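Local coordinates for protein ribonucleoside triphosphate reductase (Lactobacillus leichmannii, PDB 1L1L) that catalyses, as a class II ribonucleotide reductase dependent on vitamin B12, the reduction of ribonucleoside triphosphates to deoxyribonucleotides, acting as an allosterically regulated monomer, at residues V29-T34 with E46-T51; R33-W38 with G551-L556; V52-E57 with S104-Q109; S97-W102 with H265-T270. All blocks are in the same frame, centred on the assembly; numbering follows the deposited sequence.

Contact 1: residues V29-T34 with E46-T51; sequences VTYKRT and ENWDET
Y31 meets both W48 and T51, its ring packing against the first while its hydroxyl bonds the second. With CG anti to the backbone N (chi1 155°), the ring leaves the end of helix 27-32 and lies against the first turn of helix 48-60.

The aromatic part is edge-to-face: the benzo edge of W48 points at one face of Y31, with ring centroids 5.1 Å apart and planes at 66°. Of the ring atoms, W48 CE3 comes nearest, 3.7 Å from Y31 CE1, above the face and toward its rim. W48 is itself stacked on Y90 and gives its NE1 hydrogen to Y90 O.

The polar part is a short chain of hydrogen bonds between buried groups. Y31 OH donates to T51 OG1 (2.6 Å), which lies in the plane of the tyrosine ring, and T51 OG1 in turn donates to E46 OE2 (2.5 Å), reaching it from above the carboxylate plane. The other oxygen of E46 forms a salt bridge with R54, so the chain ends on a charge that already has a partner.

K32 makes a second link, bent at chi2 and chi3 so that NZ donates to E46 O (3.0 Å). That ammonium also bonds S45 OG, and a water 2.9 Å from K32 NZ donates to N47 OD1.

Of a capping box only the bond from N47 N to E50 OE1 (2.7 Å) is present, as the N47 side chain makes no capping bond.

Together these bonds pack helix 27-32 on the start of helix 48-60 within the alpha domain family region.

Contact 2: residues R33-W38 with G551-L556; sequences RTYARW and GTVAKL
Where the loop leaving helix 27-32 meets helix 551-557 from far along the chain, Y35 and T34 touch T552, V553 and L556, an example of helix-to-loop packing that joins sequence-distant parts of a fold. Y35 carries most of it. Its CG is anti to the carbonyl carbon (chi1 -52°), which points the ring at the helix, hydroxyl first.

At that leading end, Y35 OH lies 3.0 Å from the methyl T552 CG2, a tight approach for an oxygen and a carbon, and 3.6 Å from V553 CG2. The ring crosses the threonine side chain at a slant. Further back, Y35 CE1 is 3.8 Å from L556 CD1, so one leucine methyl packs beside the CD1-CE1 side of the tyrosine; this methyl, like the threonine one, meets the ring obliquely.

T34 works next to it. Its CG2 sits 3.5 Å above the plane of the Y35 ring, offset toward the rim, while the same methyl faces T552 CG2 tip to tip at 4.1 Å. Its hydroxyl is taken up by T30 O of the helix just before, and the methyl is the part that comes nearest helix 551-557. L101 of helix 98-103 completes the packing, touching Y35, V553 and L556.

Between these two segments the chemistry is thus apolar and steric, methyls set obliquely about the phenol, so that the link is van der Waals contact with no polar bond between the segments.

Contact 3: residues V52-E57 with S104-Q109; sequences VKRVVE and SGTDYQ
S104 OG donates to V55 O at 2.9 Å, arriving in the carbonyl plane on a lone pair with a C=O...donor angle of 115°. With chi1 at -172° the hydroxyl swings away from the backbone N and onto the helix carbonyl, while S104 CB rests 3.8 Å from V55 CG1.

The backbone of the next residue adds a weaker link. G105 has positive phi and no side chain, and its CA comes within 3.3 Å of R54 O in a CA-H...O contact, a good example of a bare backbone seated on a helix.

R54 then reaches over from the helix. From a first torsion that places CG between the backbone N and the carbonyl carbon, the chain runs extended to NE, and NH1 gives a hydrogen in the guanidinium plane to S104 O (3.0 Å). T106 CG2 lies over one face of the group. NE forms a salt bridge with E46 and NH2 bonds L101 O, so three nitrogens hold its rotation.

Behind the turn, T106 OG1 caps helix 107-110 by accepting from Q109 N (3.2 Å), and it is also hydrogen-bonded to I103 O. The whole joins helix 48-60 to the connection between helices 98-103 and 107-110, with Y446 of helix 436-450 touching both V55 and S104.

Contact 4: residues S97-W102 with H265-T270; sequences SGRNLW and HGFGGT
The last turn of helix 98-103 approaches an irregular, glycine-rich loop, the nearest CA atoms being those of W102 and F267, 9.0 Å apart, and G266 adopting a positive phi of 106°. W102 bridges that gap. Its CG is anti to the backbone N (chi1 176°), which carries the indole outward until W102 CZ2 lies 3.7 Å from G268 N and 4.0 Å from G268 CA.

On the same rim, W102 NE1 is 4.1 Å from G266 O, which sits near the ring plane but is too distant for a bond. The indole is therefore in contact with loop backbone, and R37 makes a cation-pi contact with it as well.

F267 starts away from the helix, yet its ring end bends back toward R99, with F267 CE1 4.3 Å from R99 NH2 in an oblique approach. The arginine is fixed elsewhere, NH2 bonding K159 O and NH1 bonding S115 O. At the start of the helix, S97 is the N-cap residue, its OG accepting from both N100 N and N100 ND2.

This is loose van der Waals packing at the surface, and it joins a helix of the alpha domain family region to a loop of the insertion domain region characteristic of B12-dependent ribonucleotide reductases.

Overall arrangement
From the N terminus, contact 1 closes first, a short loop that turns helix 27-32 back onto helix 48-60. Contact 3 opens after it on the same second helix and closes a longer loop at residues 104-109; a charged pair joins the two contacts. Contact 2 starts from the chain that contact 1 has used, sharing R33 and T34, and spans over five hundred residues to helix 551-557, enclosing contacts 3 and 4. Contact 4 begins within contact 3's loop and ends beyond it at 265-270, so these two cross. Helix 98-103 touches parts of all four contacts: R37 and R54 bond its carbonyls, W102 meets the insertion loop, and L101 packs on helix 551-557.

Contact 1: residues V29-T34 with E46-T51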
loop_
_atom_site.group_PDB
_atom_site.type_symbol
_atom_site.label_atom_id
_atom_site.label_comp_id
_atom_site.label_asym_id
_atom_site.label_seq_id
_atom_site.Cartn_x
_atom_site.Cartn_y
_atom_site.Cartn_z
ATOM N N VAL A 29 15.361 11.267 -10.070
ATOM C CA VAL A 29 14.246 12.167 -10.284
ATOM C C VAL A 29 13.069 11.756 -9.397
ATOM O O VAL A 29 12.457 12.595 -8.726
ATOM C CB VAL A 29 13.813 12.142 -11.764
ATOM C CG1 VAL A 29 12.587 12.997 -11.951
ATOM C CG2 VAL A 29 14.952 12.633 -12.645
ATOM N N THR A 30 12.759 10.463 -9.404
ATOM C CA THR A 30 11.660 9.932 -8.605
ATOM C C THR A 30 11.883 10.232 -7.132
ATOM O O THR A 30 10.962 10.612 -6.420
ATOM C CB THR A 30 11.516 8.406 -8.789
ATOM O OG1 THR A 30 11.150 8.127 -10.145
ATOM C CG2 THR A 30 10.435 7.849 -7.855
ATOM N N TYR A 31 13.121 10.079 -6.674
ATOM C CA TYR A 31 13.419 10.358 -5.284
ATOM C C TYR A 31 13.154 11.823 -4.928
ATOM O O TYR A 31 12.507 12.118 -3.922
ATOM C CB TYR A 31 14.884 10.012 -4.970
ATOM C CG TYR A 31 15.409 10.792 -3.794
ATOM C CD1 TYR A 31 14.880 10.607 -2.510
ATOM C CD2 TYR A 31 16.384 11.782 -3.969
ATOM C CE1 TYR A 31 15.312 11.396 -1.427
ATOM C CE2 TYR A 31 16.811 12.571 -2.899
ATOM C CZ TYR A 31 16.276 12.375 -1.640
ATOM O OH TYR A 31 16.705 13.167 -0.597
ATOM N N LYS A 32 13.654 12.732 -5.759
ATOM C CA LYS A 32 13.507 14.162 -5.528
ATOM C C LYS A 32 12.087 14.683 -5.430
ATOM O O LYS A 32 11.801 15.586 -4.652
ATOM C CB LYS A 32 14.233 14.947 -6.622
ATOM C CG LYS A 32 15.731 14.817 -6.547
ATOM C CD LYS A 32 16.268 15.385 -5.231
ATOM C CE LYS A 32 16.167 16.898 -5.188
ATOM N NZ LYS A 32 16.830 17.440 -3.979
ATOM N N ARG A 33 11.193 14.123 -6.231
ATOM C CA ARG A 33 9.824 14.589 -6.202
ATOM C C ARG A 33 8.914 13.698 -5.364
ATOM O O ARG A 33 7.705 13.909 -5.350
ATOM C CB ARG A 33 9.296 14.690 -7.635
ATOM C CG ARG A 33 9.243 13.358 -8.354
ATOM C CD ARG A 33 8.856 13.522 -9.821
ATOM N NE ARG A 33 7.636 14.315 -9.982
ATOM C CZ ARG A 33 6.843 14.252 -11.048
ATOM N NH1 ARG A 33 7.139 13.429 -12.048
ATOM N NH2 ARG A 33 5.756 15.011 -11.112
ATOM N N THR A 34 9.483 12.730 -4.645
ATOM C CA THR A 34 8.673 11.817 -3.841
ATOM C C THR A 34 9.074 11.615 -2.384
ATOM O O THR A 34 8.214 11.558 -1.501
ATOM C CB THR A 34 8.632 10.408 -4.462
ATOM O OG1 THR A 34 8.448 10.510 -5.876
ATOM C CG2 THR A 34 7.484 9.590 -3.852
ATOM N N GLU A 46 15.816 17.880 0.745
ATOM C CA GLU A 46 16.883 16.951 1.113
ATOM C C GLU A 46 17.651 16.356 -0.064
ATOM O O GLU A 46 17.184 16.354 -1.211
ATOM C CB GLU A 46 16.303 15.782 1.910
ATOM C CG GLU A 46 15.763 16.102 3.292
ATOM C CD GLU A 46 15.133 14.875 3.924
ATOM O OE1 GLU A 46 14.980 14.829 5.162
ATOM O OE2 GLU A 46 14.780 13.951 3.161
ATOM N N ASN A 47 18.847 15.851 0.238
ATOM C CA ASN A 47 19.681 15.167 -0.747
ATOM C C ASN A 47 19.555 13.710 -0.308
ATOM O O ASN A 47 19.155 13.450 0.826
ATOM C CB ASN A 47 21.138 15.641 -0.662
ATOM C CG ASN A 47 21.298 17.097 -1.069
ATOM O OD1 ASN A 47 20.823 17.517 -2.130
ATOM N ND2 ASN A 47 21.970 17.876 -0.231
ATOM N N TRP A 48 19.878 12.767 -1.185
ATOM C CA TRP A 48 19.742 11.347 -0.864
ATOM C C TRP A 48 20.402 10.957 0.465
ATOM O O TRP A 48 19.752 10.436 1.376
ATOM C CB TRP A 48 20.320 10.509 -2.007
ATOM C CG TRP A 48 20.186 9.019 -1.844
ATOM C CD1 TRP A 48 21.135 8.083 -2.144
ATOM C CD2 TRP A 48 19.035 8.290 -1.398
ATOM N NE1 TRP A 48 20.651 6.823 -1.914
ATOM C CE2 TRP A 48 19.365 6.917 -1.457
ATOM C CE3 TRP A 48 17.755 8.661 -0.961
ATOM C CZ2 TRP A 48 18.463 5.910 -1.095
ATOM C CZ3 TRP A 48 16.856 7.659 -0.602
ATOM C CH2 TRP A 48 17.215 6.300 -0.671
ATOM N N ASP A 49 21.698 11.228 0.579
ATOM C CA ASP A 49 22.425 10.883 1.798
ATOM C C ASP A 49 21.698 11.354 3.060
ATOM O O ASP A 49 21.676 10.640 4.062
ATOM C CB ASP A 49 23.840 11.481 1.743
ATOM C CG ASP A 49 23.839 12.975 1.933
ATOM O OD1 ASP A 49 23.785 13.418 3.096
ATOM O OD2 ASP A 49 23.876 13.709 0.922
ATOM N N GLU A 50 21.090 12.540 3.009
ATOM C CA GLU A 50 20.380 13.093 4.165
ATOM C C GLU A 50 19.094 12.350 4.488
ATOM O O GLU A 50 18.746 12.158 5.655
ATOM C CB GLU A 50 20.032 14.558 3.941
ATOM C CG GLU A 50 21.210 15.476 3.690
ATOM C CD GLU A 50 20.747 16.874 3.356
ATOM O OE1 GLU A 50 20.079 17.034 2.313
ATOM O OE2 GLU A 50 21.034 17.808 4.139
ATOM N N THR A 51 18.357 11.973 3.449
ATOM C CA THR A 51 17.121 11.246 3.675
ATOM C C THR A 51 17.427 9.917 4.345
ATOM O O THR A 51 16.829 9.579 5.358
ATOM C CB THR A 51 16.376 10.977 2.347
ATOM O OG1 THR A 51 15.984 12.225 1.764
ATOM C CG2 THR A 51 15.152 10.117 2.591
HETATM O O HOH W 1 19.634 16.810 -4.160
#

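Contact 2: residues R33-W38 with G551-L556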
loop_
_atom_site.group_PDB
_atom_site.type_symbol
_atom_site.label_atom_id
_atom_site.label_comp_id
_atom_site.label_asym_id
_atom_site.label_seq_id
_atom_site.Cartn_x
_atom_site.Cartn_y
_atom_site.Cartn_z
ATOM N N ARG A 33 11.193 14.123 -6.231
ATOM C CA ARG A 33 9.824 14.589 -6.202
ATOM C C ARG A 33 8.914 13.698 -5.364
ATOM O O ARG A 33 7.705 13.909 -5.350
ATOM C CB ARG A 33 9.296 14.690 -7.635
ATOM C CG ARG A 33 9.243 13.358 -8.354
ATOM C CD ARG A 33 8.856 13.522 -9.821
ATOM N NE ARG A 33 7.636 14.315 -9.982
ATOM C CZ ARG A 33 6.843 14.252 -11.048
ATOM N NH1 ARG A 33 7.139 13.429 -12.048
ATOM N NH2 ARG A 33 5.756 15.011 -11.112
ATOM N N THR A 34 9.483 12.730 -4.645
ATOM C CA THR A 34 8.673 11.817 -3.841
ATOM C C THR A 34 9.074 11.615 -2.384
ATOM O O THR A 34 8.214 11.558 -1.501
ATOM C CB THR A 34 8.632 10.408 -4.462
ATOM O OG1 THR A 34 8.448 10.510 -5.876
ATOM C CG2 THR A 34 7.484 9.590 -3.852
ATOM N N TYR A 35 10.372 11.485 -2.123
ATOM C CA TYR A 35 10.821 11.238 -0.754
ATOM C C TYR A 35 11.706 12.301 -0.117
ATOM O O TYR A 35 11.990 12.225 1.080
ATOM C CB TYR A 35 11.539 9.890 -0.690
ATOM C CG TYR A 35 10.731 8.761 -1.264
ATOM C CD1 TYR A 35 11.185 8.064 -2.382
ATOM C CD2 TYR A 35 9.488 8.412 -0.721
ATOM C CE1 TYR A 35 10.429 7.051 -2.953
ATOM C CE2 TYR A 35 8.718 7.396 -1.288
ATOM C CZ TYR A 35 9.200 6.721 -2.405
ATOM O OH TYR A 35 8.467 5.711 -2.987
ATOM N N ALA A 36 12.137 13.286 -0.900
ATOM C CA ALA A 36 12.986 14.348 -0.373
ATOM C C ALA A 36 12.136 15.393 0.350
ATOM O O ALA A 36 11.378 16.136 -0.284
ATOM C CB ALA A 36 13.781 15.003 -1.507
ATOM N N ARG A 37 12.249 15.447 1.674
ATOM C CA ARG A 37 11.472 16.416 2.443
ATOM C C ARG A 37 12.062 17.814 2.308
ATOM O O ARG A 37 13.253 17.971 2.016
ATOM C CB ARG A 37 11.429 16.021 3.923
ATOM C CG ARG A 37 10.765 14.681 4.197
ATOM C CD ARG A 37 10.717 14.380 5.691
ATOM N NE ARG A 37 9.820 15.272 6.425
ATOM C CZ ARG A 37 8.488 15.237 6.352
ATOM N NH1 ARG A 37 7.871 14.351 5.573
ATOM N NH2 ARG A 37 7.766 16.092 7.065
ATOM N N TRP A 38 11.227 18.828 2.511
ATOM C CA TRP A 38 11.678 20.214 2.433
ATOM C C TRP A 38 12.345 20.614 3.746
ATOM O O TRP A 38 11.861 20.279 4.830
ATOM C CB TRP A 38 10.498 21.146 2.136
ATOM C CG TRP A 38 10.877 22.605 2.115
ATOM C CD1 TRP A 38 10.685 23.519 3.116
ATOM C CD2 TRP A 38 11.546 23.305 1.058
ATOM N NE1 TRP A 38 11.190 24.741 2.747
ATOM C CE2 TRP A 38 11.726 24.639 1.489
ATOM C CE3 TRP A 38 12.013 22.935 -0.210
ATOM C CZ2 TRP A 38 12.352 25.604 0.695
ATOM C CZ3 TRP A 38 12.637 23.894 -0.999
ATOM C CH2 TRP A 38 12.799 25.213 -0.541
ATOM N N GLY A 551 5.869 -0.334 -7.128
ATOM C CA GLY A 551 6.320 0.429 -8.274
ATOM C C GLY A 551 7.273 1.579 -8.015
ATOM O O GLY A 551 8.406 1.572 -8.504
ATOM N N THR A 552 6.829 2.562 -7.240
ATOM C CA THR A 552 7.645 3.740 -6.968
ATOM C C THR A 552 9.052 3.448 -6.446
ATOM O O THR A 552 10.031 3.916 -7.024
ATOM C CB THR A 552 6.926 4.696 -6.002
ATOM O OG1 THR A 552 5.637 5.023 -6.534
ATOM C CG2 THR A 552 7.716 5.978 -5.846
ATOM N N VAL A 553 9.162 2.678 -5.366
ATOM C CA VAL A 553 10.475 2.357 -4.816
ATOM C C VAL A 553 11.329 1.548 -5.791
ATOM O O VAL A 553 12.542 1.737 -5.864
ATOM C CB VAL A 553 10.348 1.600 -3.468
ATOM C CG1 VAL A 553 11.557 0.704 -3.240
ATOM C CG2 VAL A 553 10.236 2.608 -2.336
ATOM N N ALA A 554 10.707 0.646 -6.541
ATOM C CA ALA A 554 11.449 -0.150 -7.508
ATOM C C ALA A 554 12.031 0.761 -8.595
ATOM O O ALA A 554 13.043 0.427 -9.218
ATOM C CB ALA A 554 10.543 -1.207 -8.130
ATOM N N LYS A 555 11.398 1.912 -8.821
ATOM C CA LYS A 555 11.888 2.855 -9.827
ATOM C C LYS A 555 13.164 3.535 -9.334
ATOM O O LYS A 555 14.022 3.900 -10.133
ATOM C CB LYS A 555 10.837 3.922 -10.146
ATOM C CG LYS A 555 9.612 3.366 -10.851
ATOM C CD LYS A 555 8.545 4.434 -10.999
ATOM C CE LYS A 555 7.207 3.814 -11.369
ATOM N NZ LYS A 555 6.108 4.818 -11.272
ATOM N N LEU A 556 13.282 3.704 -8.024
ATOM C CA LEU A 556 14.479 4.326 -7.454
ATOM C C LEU A 556 15.734 3.577 -7.899
ATOM O O LEU A 556 16.741 4.189 -8.265
ATOM C CB LEU A 556 14.427 4.321 -5.924
ATOM C CG LEU A 556 13.416 5.216 -5.205
ATOM C CD1 LEU A 556 13.698 5.182 -3.702
ATOM C CD2 LEU A 556 13.535 6.638 -5.705
#

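Contact 3: residues V52-E57 with S104-Q109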
loop_
_atom_site.group_PDB
_atom_site.type_symbol
_atom_site.label_atom_id
_atom_site.label_comp_id
_atom_site.label_asym_id
_atom_site.label_seq_id
_atom_site.Cartn_x
_atom_site.Cartn_y
_atom_site.Cartn_z
ATOM N N VAL A 52 18.361 9.166 3.778
ATOM C CA VAL A 52 18.709 7.864 4.334
ATOM C C VAL A 52 19.167 7.982 5.782
ATOM O O VAL A 52 18.897 7.095 6.594
ATOM C CB VAL A 52 19.818 7.180 3.508
ATOM C CG1 VAL A 52 20.236 5.868 4.171
ATOM C CG2 VAL A 52 19.328 6.924 2.093
ATOM N N LYS A 53 19.852 9.078 6.108
ATOM C CA LYS A 53 20.345 9.281 7.468
ATOM C C LYS A 53 19.207 9.332 8.479
ATOM O O LYS A 53 19.240 8.640 9.501
ATOM C CB LYS A 53 21.183 10.566 7.550
ATOM C CG LYS A 53 21.547 11.017 8.971
ATOM C CD LYS A 53 22.587 12.132 8.941
ATOM C CE LYS A 53 22.612 12.959 10.231
ATOM N NZ LYS A 53 22.880 12.159 11.462
ATOM N N ARG A 54 18.190 10.142 8.201
ATOM C CA ARG A 54 17.075 10.237 9.129
ATOM C C ARG A 54 16.214 8.975 9.120
ATOM O O ARG A 54 15.601 8.636 10.127
ATOM C CB ARG A 54 16.218 11.466 8.827
ATOM C CG ARG A 54 15.493 11.436 7.507
ATOM C CD ARG A 54 14.363 12.461 7.515
ATOM N NE ARG A 54 13.810 12.658 6.180
ATOM C CZ ARG A 54 13.059 11.771 5.539
ATOM N NH1 ARG A 54 12.751 10.609 6.111
ATOM N NH2 ARG A 54 12.624 12.049 4.319
ATOM N N VAL A 55 16.167 8.268 7.995
ATOM C CA VAL A 55 15.375 7.047 7.943
ATOM C C VAL A 55 15.997 5.965 8.819
ATOM O O VAL A 55 15.306 5.297 9.600
ATOM C CB VAL A 55 15.263 6.499 6.514
ATOM C CG1 VAL A 55 14.559 5.148 6.532
ATOM C CG2 VAL A 55 14.496 7.483 5.647
ATOM N N VAL A 56 17.308 5.802 8.670
ATOM C CA VAL A 56 18.069 4.816 9.431
ATOM C C VAL A 56 18.053 5.131 10.920
ATOM O O VAL A 56 17.812 4.248 11.744
ATOM C CB VAL A 56 19.534 4.764 8.952
ATOM C CG1 VAL A 56 20.371 3.881 9.889
ATOM C CG2 VAL A 56 19.587 4.216 7.545
ATOM N N GLU A 57 18.326 6.386 11.262
ATOM C CA GLU A 57 18.339 6.813 12.659
ATOM C C GLU A 57 16.960 6.670 13.271
ATOM O O GLU A 57 16.813 6.283 14.432
ATOM C CB GLU A 57 18.807 8.269 12.773
ATOM C CG GLU A 57 20.313 8.411 12.942
ATOM C CD GLU A 57 20.804 9.846 12.844
ATOM O OE1 GLU A 57 20.143 10.763 13.379
ATOM O OE2 GLU A 57 21.878 10.049 12.239
ATOM N N SER A 104 10.123 8.374 8.151
ATOM C CA SER A 104 10.998 7.788 9.160
ATOM C C SER A 104 12.005 8.825 9.667
ATOM O O SER A 104 12.724 9.440 8.875
ATOM C CB SER A 104 11.734 6.581 8.562
ATOM O OG SER A 104 12.465 5.865 9.542
ATOM N N GLY A 105 12.031 9.026 10.985
ATOM C CA GLY A 105 12.964 9.966 11.588
ATOM C C GLY A 105 12.536 11.421 11.566
ATOM O O GLY A 105 13.342 12.305 11.851
ATOM N N THR A 106 11.272 11.675 11.238
ATOM C CA THR A 106 10.760 13.041 11.178
ATOM C C THR A 106 10.015 13.427 12.449
ATOM O O THR A 106 9.660 12.574 13.259
ATOM C CB THR A 106 9.791 13.233 9.996
ATOM O OG1 THR A 106 8.663 12.369 10.164
ATOM C CG2 THR A 106 10.477 12.913 8.691
ATOM N N ASP A 107 9.779 14.720 12.615
ATOM C CA ASP A 107 9.067 15.208 13.788
ATOM C C ASP A 107 7.615 14.735 13.738
ATOM O O ASP A 107 7.009 14.437 14.770
ATOM C CB ASP A 107 9.134 16.737 13.846
ATOM C CG ASP A 107 10.552 17.252 14.082
ATOM O OD1 ASP A 107 11.114 16.985 15.172
ATOM O OD2 ASP A 107 11.110 17.919 13.178
ATOM N N TYR A 108 7.058 14.660 12.533
ATOM C CA TYR A 108 5.684 14.199 12.393
ATOM C C TYR A 108 5.575 12.762 12.881
ATOM O O TYR A 108 4.694 12.428 13.669
ATOM C CB TYR A 108 5.223 14.272 10.937
ATOM C CG TYR A 108 3.884 13.591 10.711
ATOM C CD1 TYR A 108 3.813 12.288 10.214
ATOM C CD2 TYR A 108 2.691 14.240 11.017
ATOM C CE1 TYR A 108 2.589 11.654 10.024
ATOM C CE2 TYR A 108 1.461 13.614 10.832
ATOM C CZ TYR A 108 1.417 12.323 10.332
ATOM O OH TYR A 108 0.194 11.717 10.115
ATOM N N GLN A 109 6.493 11.926 12.414
ATOM C CA GLN A 109 6.507 10.518 12.782
ATOM C C GLN A 109 6.504 10.343 14.291
ATOM O O GLN A 109 5.652 9.647 14.844
ATOM C CB GLN A 109 7.732 9.835 12.169
ATOM C CG GLN A 109 7.853 8.354 12.464
ATOM C CD GLN A 109 8.861 8.061 13.549
ATOM O OE1 GLN A 109 10.063 8.285 13.377
ATOM N NE2 GLN A 109 8.379 7.561 14.682
#

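Contact 4: residues S97-W102 with H265-T270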
loop_
_atom_site.group_PDB
_atom_site.type_symbol
_atom_site.label_atom_id
_atom_site.label_comp_id
_atom_site.label_asym_id
_atom_site.label_seq_id
_atom_site.Cartn_x
_atom_site.Cartn_y
_atom_site.Cartn_z
ATOM N N SER A 97 9.783 0.769 3.109
ATOM C CA SER A 97 8.655 1.195 2.284
ATOM C C SER A 97 8.735 2.677 1.930
ATOM O O SER A 97 9.416 3.458 2.600
ATOM C CB SER A 97 7.341 0.928 3.021
ATOM O OG SER A 97 7.204 1.789 4.136
ATOM N N GLY A 98 8.022 3.069 0.876
ATOM C CA GLY A 98 8.015 4.466 0.486
ATOM C C GLY A 98 7.590 5.353 1.650
ATOM O O GLY A 98 8.117 6.455 1.820
ATOM N N ARG A 99 6.634 4.882 2.450
ATOM C CA ARG A 99 6.168 5.658 3.599
ATOM C C ARG A 99 7.314 5.910 4.563
ATOM O O ARG A 99 7.471 7.023 5.065
ATOM C CB ARG A 99 5.032 4.927 4.336
ATOM C CG ARG A 99 4.774 5.413 5.778
ATOM C CD ARG A 99 4.487 6.910 5.863
ATOM N NE ARG A 99 3.224 7.293 5.233
ATOM C CZ ARG A 99 2.026 7.131 5.786
ATOM N NH1 ARG A 99 1.914 6.592 6.997
ATOM N NH2 ARG A 99 0.936 7.500 5.124
ATOM N N ASN A 100 8.100 4.871 4.823
ATOM C CA ASN A 100 9.244 4.994 5.720
ATOM C C ASN A 100 10.238 6.022 5.159
ATOM O O ASN A 100 10.742 6.869 5.898
ATOM C CB ASN A 100 9.937 3.635 5.892
ATOM C CG ASN A 100 9.230 2.729 6.897
ATOM O OD1 ASN A 100 9.687 2.565 8.034
ATOM N ND2 ASN A 100 8.114 2.139 6.485
ATOM N N LEU A 101 10.520 5.960 3.859
ATOM C CA LEU A 101 11.463 6.912 3.276
ATOM C C LEU A 101 10.986 8.342 3.445
ATOM O O LEU A 101 11.790 9.272 3.589
ATOM C CB LEU A 101 11.710 6.634 1.785
ATOM C CG LEU A 101 12.408 5.334 1.386
ATOM C CD1 LEU A 101 12.534 5.246 -0.121
ATOM C CD2 LEU A 101 13.803 5.278 2.040
ATOM N N TRP A 102 9.673 8.525 3.451
ATOM C CA TRP A 102 9.112 9.857 3.581
ATOM C C TRP A 102 8.932 10.370 5.002
ATOM O O TRP A 102 9.040 11.572 5.234
ATOM C CB TRP A 102 7.756 9.916 2.843
ATOM C CG TRP A 102 7.023 11.222 2.992
ATOM C CD1 TRP A 102 5.909 11.458 3.754
ATOM C CD2 TRP A 102 7.351 12.469 2.365
ATOM N NE1 TRP A 102 5.523 12.775 3.635
ATOM C CE2 TRP A 102 6.391 13.417 2.791
ATOM C CE3 TRP A 102 8.365 12.880 1.486
ATOM C CZ2 TRP A 102 6.415 14.753 2.367
ATOM C CZ3 TRP A 102 8.389 14.213 1.064
ATOM C CH2 TRP A 102 7.418 15.131 1.507
ATOM N N HIS A 265 -0.152 18.724 8.797
ATOM C CA HIS A 265 0.969 18.030 9.413
ATOM C C HIS A 265 1.061 16.560 8.989
ATOM O O HIS A 265 0.124 15.787 9.197
ATOM C CB HIS A 265 0.846 18.129 10.943
ATOM C CG HIS A 265 -0.515 18.553 11.423
ATOM N ND1 HIS A 265 -1.067 19.781 11.116
ATOM C CD2 HIS A 265 -1.422 17.922 12.207
ATOM C CE1 HIS A 265 -2.252 19.887 11.691
ATOM N NE2 HIS A 265 -2.491 18.773 12.358
ATOM N N GLY A 266 2.186 16.183 8.384
ATOM C CA GLY A 266 2.372 14.802 7.967
ATOM C C GLY A 266 2.256 14.520 6.484
ATOM O O GLY A 266 2.247 13.358 6.065
ATOM N N PHE A 267 2.172 15.578 5.688
ATOM C CA PHE A 267 2.057 15.429 4.244
ATOM C C PHE A 267 2.631 16.646 3.536
ATOM O O PHE A 267 2.603 17.760 4.071
ATOM C CB PHE A 267 0.585 15.257 3.841
ATOM C CG PHE A 267 -0.039 13.980 4.335
ATOM C CD1 PHE A 267 0.405 12.741 3.864
ATOM C CD2 PHE A 267 -1.069 14.013 5.274
ATOM C CE1 PHE A 267 -0.170 11.552 4.323
ATOM C CE2 PHE A 267 -1.650 12.832 5.740
ATOM C CZ PHE A 267 -1.201 11.600 5.264
ATOM N N GLY A 268 3.157 16.424 2.334
ATOM C CA GLY A 268 3.708 17.517 1.556
ATOM C C GLY A 268 2.558 18.349 1.018
ATOM O O GLY A 268 2.708 19.544 0.746
ATOM N N GLY A 269 1.401 17.704 0.875
ATOM C CA GLY A 269 0.216 18.378 0.373
ATOM C C GLY A 269 -0.468 19.220 1.435
ATOM O O GLY A 269 0.021 19.329 2.563
ATOM N N THR A 270 -1.606 19.810 1.080
ATOM C CA THR A 270 -2.348 20.657 2.001
ATOM C C THR A 270 -3.745 20.120 2.314
ATOM O O THR A 270 -4.090 18.998 1.938
ATOM C CB THR A 270 -2.463 22.083 1.438
ATOM O OG1 THR A 270 -2.948 22.026 0.091
ATOM C CG2 THR A 270 -1.096 22.774 1.450
#